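Local coordinates for protein YPL144W (Saccharomyces cerevisiae, PDB 2Z5B), which works as one half of a heterodimeric chaperone that promotes alpha-ring formation during assembly of the 20S proteasome, at residues Tyr63-Leu68 with Met103-Ser108. Sequence-based numbering, arbitrary orientation.
Sequences YYAIPL and MATIIS
The ring of Tyr63 meets Ala104 obliquely: the methyl CB of Ala104 lies 4.0 Å from Tyr63 CD1, and the same methyl also rests near Tyr63 CB and Tyr63 O. Pro87, on the neighbouring strand 83-87, is another contact of this tyrosine side chain. The second tyrosine, Tyr64, points away from the helix; on that other face of the sheet its ring meets that of Tyr116, with planes at about 50°, and packs on Leu101 of the partner chain YLR021W. At the centre, Ala65 directs its methyl toward helix 94-111, over the turn that runs from Ala104 to Ser108. Its CB sits 3.7 Å from Ala104 O, and the CB atoms of Ala104 and Ser108 and Thr105 CA are only slightly farther off. These small side chains let strand and helix axes approach to 7.2 Å, nearly parallel at 24°. At the far end the Pro67 ring offers its CD to Ser108 OG at 3.3 Å, and Ile66 CA lies 3.5 Å from that oxygen. The serine hydroxyl is anti to its backbone N (chi1 -175°), which carries OG toward the strand, yet its hydrogen bond is with Arg113 O in the short link between helix 94-111 and strand 115-121. Thr105 OG1 likewise bonds within its own helix, to Arg101 O. Strand 58-67 pairs with strands 115-121 and 83-87, and helix 94-111 packs across this face of the mixed sheet. No hydrogen bond or salt bridge links the two segments, so the two alanine methyls, Ser108, the Tyr63 ring and Pro67 meet by van der Waals packing, while both hydroxyls near the junction find their acceptors in backbone carbonyls outside it.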
loop_
_atom_site.group_PDB
_atom_site.type_symbol
_atom_site.label_atom_id
_atom_site.label_comp_id
_atom_site.label_asym_id
_atom_site.label_seq_id
_atom_site.Cartn_x
_atom_site.Cartn_y
_atom_site.Cartn_z
ATOM N N TYR A 63 0.523 -5.045 -7.497
ATOM C CA TYR A 63 -0.247 -6.179 -8.007
ATOM C C TYR A 63 -0.980 -6.879 -6.881
ATOM O O TYR A 63 -0.410 -7.062 -5.822
ATOM C CB TYR A 63 0.679 -7.191 -8.685
ATOM C CG TYR A 63 0.024 -7.848 -9.884
ATOM C CD1 TYR A 63 -0.810 -8.957 -9.738
ATOM C CD2 TYR A 63 0.235 -7.350 -11.157
ATOM C CE1 TYR A 63 -1.435 -9.538 -10.863
ATOM C CE2 TYR A 63 -0.355 -7.932 -12.272
ATOM C CZ TYR A 63 -1.192 -9.016 -12.115
ATOM O OH TYR A 63 -1.773 -9.572 -13.239
ATOM N N TYR A 64 -2.227 -7.295 -7.128
ATOM C CA TYR A 64 -3.044 -7.991 -6.146
ATOM C C TYR A 64 -3.421 -9.395 -6.612
ATOM O O TYR A 64 -3.787 -9.565 -7.775
ATOM C CB TYR A 64 -4.328 -7.182 -5.922
ATOM C CG TYR A 64 -5.316 -7.808 -4.961
ATOM C CD1 TYR A 64 -5.018 -7.920 -3.610
ATOM C CD2 TYR A 64 -6.573 -8.257 -5.399
ATOM C CE1 TYR A 64 -5.913 -8.484 -2.713
ATOM C CE2 TYR A 64 -7.481 -8.831 -4.488
ATOM C CZ TYR A 64 -7.139 -8.911 -3.148
ATOM O OH TYR A 64 -7.997 -9.477 -2.228
ATOM N N ALA A 65 -3.358 -10.384 -5.708
ATOM C CA ALA A 65 -3.917 -11.721 -5.968
ATOM C C ALA A 65 -4.602 -12.313 -4.742
ATOM O O ALA A 65 -4.282 -11.961 -3.609
ATOM C CB ALA A 65 -2.854 -12.677 -6.479
ATOM N N ILE A 66 -5.543 -13.223 -4.982
ATOM C CA ILE A 66 -6.319 -13.848 -3.931
ATOM C C ILE A 66 -6.818 -15.211 -4.461
ATOM O O ILE A 66 -7.108 -15.331 -5.658
ATOM C CB ILE A 66 -7.501 -12.895 -3.471
ATOM C CG1 ILE A 66 -8.293 -13.490 -2.289
ATOM C CG2 ILE A 66 -8.414 -12.519 -4.648
ATOM C CD1 ILE A 66 -9.268 -12.521 -1.621
ATOM N N PRO A 67 -6.870 -16.246 -3.591
ATOM C CA PRO A 67 -7.465 -17.512 -4.023
ATOM C C PRO A 67 -8.924 -17.277 -4.404
ATOM O O PRO A 67 -9.636 -16.582 -3.681
ATOM C CB PRO A 67 -7.361 -18.397 -2.778
ATOM C CG PRO A 67 -6.274 -17.761 -1.928
ATOM C CD PRO A 67 -6.410 -16.300 -2.189
ATOM N N LEU A 68 -9.352 -17.820 -5.545
ATOM C CA LEU A 68 -10.728 -17.612 -6.019
ATOM C C LEU A 68 -11.747 -18.413 -5.193
ATOM O O LEU A 68 -12.820 -17.907 -4.881
ATOM C CB LEU A 68 -10.853 -17.940 -7.519
ATOM C CG LEU A 68 -12.027 -17.526 -8.442
ATOM C CD1 LEU A 68 -13.416 -17.945 -7.945
ATOM C CD2 LEU A 68 -12.043 -16.040 -8.784
ATOM N N MET A 103 5.025 -12.783 -8.643
ATOM C CA MET A 103 5.223 -12.673 -7.199
ATOM C C MET A 103 3.922 -12.773 -6.434
ATOM O O MET A 103 3.789 -13.607 -5.553
ATOM C CB MET A 103 5.961 -11.380 -6.835
ATOM C CG MET A 103 6.440 -11.332 -5.391
ATOM S SD MET A 103 7.738 -12.529 -5.039
ATOM C CE MET A 103 9.132 -11.691 -5.788
ATOM N N ALA A 104 2.955 -11.934 -6.778
ATOM C CA ALA A 104 1.691 -11.915 -6.064
ATOM C C ALA A 104 0.971 -13.249 -6.219
ATOM O O ALA A 104 0.485 -13.787 -5.242
ATOM C CB ALA A 104 0.823 -10.772 -6.547
ATOM N N THR A 105 0.910 -13.758 -7.447
ATOM C CA THR A 105 0.171 -14.989 -7.741
ATOM C C THR A 105 0.787 -16.199 -7.053
ATOM O O THR A 105 0.079 -16.997 -6.447
ATOM C CB THR A 105 0.055 -15.237 -9.271
ATOM O OG1 THR A 105 -0.478 -14.063 -9.903
ATOM C CG2 THR A 105 -0.943 -16.375 -9.556
ATOM N N ILE A 106 2.108 -16.330 -7.132
ATOM C CA ILE A 106 2.784 -17.455 -6.491
ATOM C C ILE A 106 2.710 -17.375 -4.949
ATOM O O ILE A 106 2.492 -18.397 -4.274
ATOM C CB ILE A 106 4.246 -17.625 -6.986
ATOM C CG1 ILE A 106 4.255 -18.041 -8.462
ATOM C CG2 ILE A 106 4.968 -18.717 -6.183
ATOM C CD1 ILE A 106 5.461 -17.538 -9.244
ATOM N N ILE A 107 2.865 -16.174 -4.394
ATOM C CA ILE A 107 2.729 -16.011 -2.944
ATOM C C ILE A 107 1.324 -16.401 -2.487
ATOM O O ILE A 107 1.171 -17.150 -1.523
ATOM C CB ILE A 107 3.090 -14.588 -2.460
ATOM C CG1 ILE A 107 4.576 -14.306 -2.692
ATOM C CG2 ILE A 107 2.759 -14.421 -0.974
ATOM C CD1 ILE A 107 4.969 -12.855 -2.501
ATOM N N SER A 108 0.309 -15.908 -3.194
ATOM C CA SER A 108 -1.077 -16.204 -2.851
ATOM C C SER A 108 -1.356 -17.715 -2.914
ATOM O O SER A 108 -1.972 -18.272 -2.005
ATOM C CB SER A 108 -2.019 -15.426 -3.760
ATOM O OG SER A 108 -3.360 -15.612 -3.355
#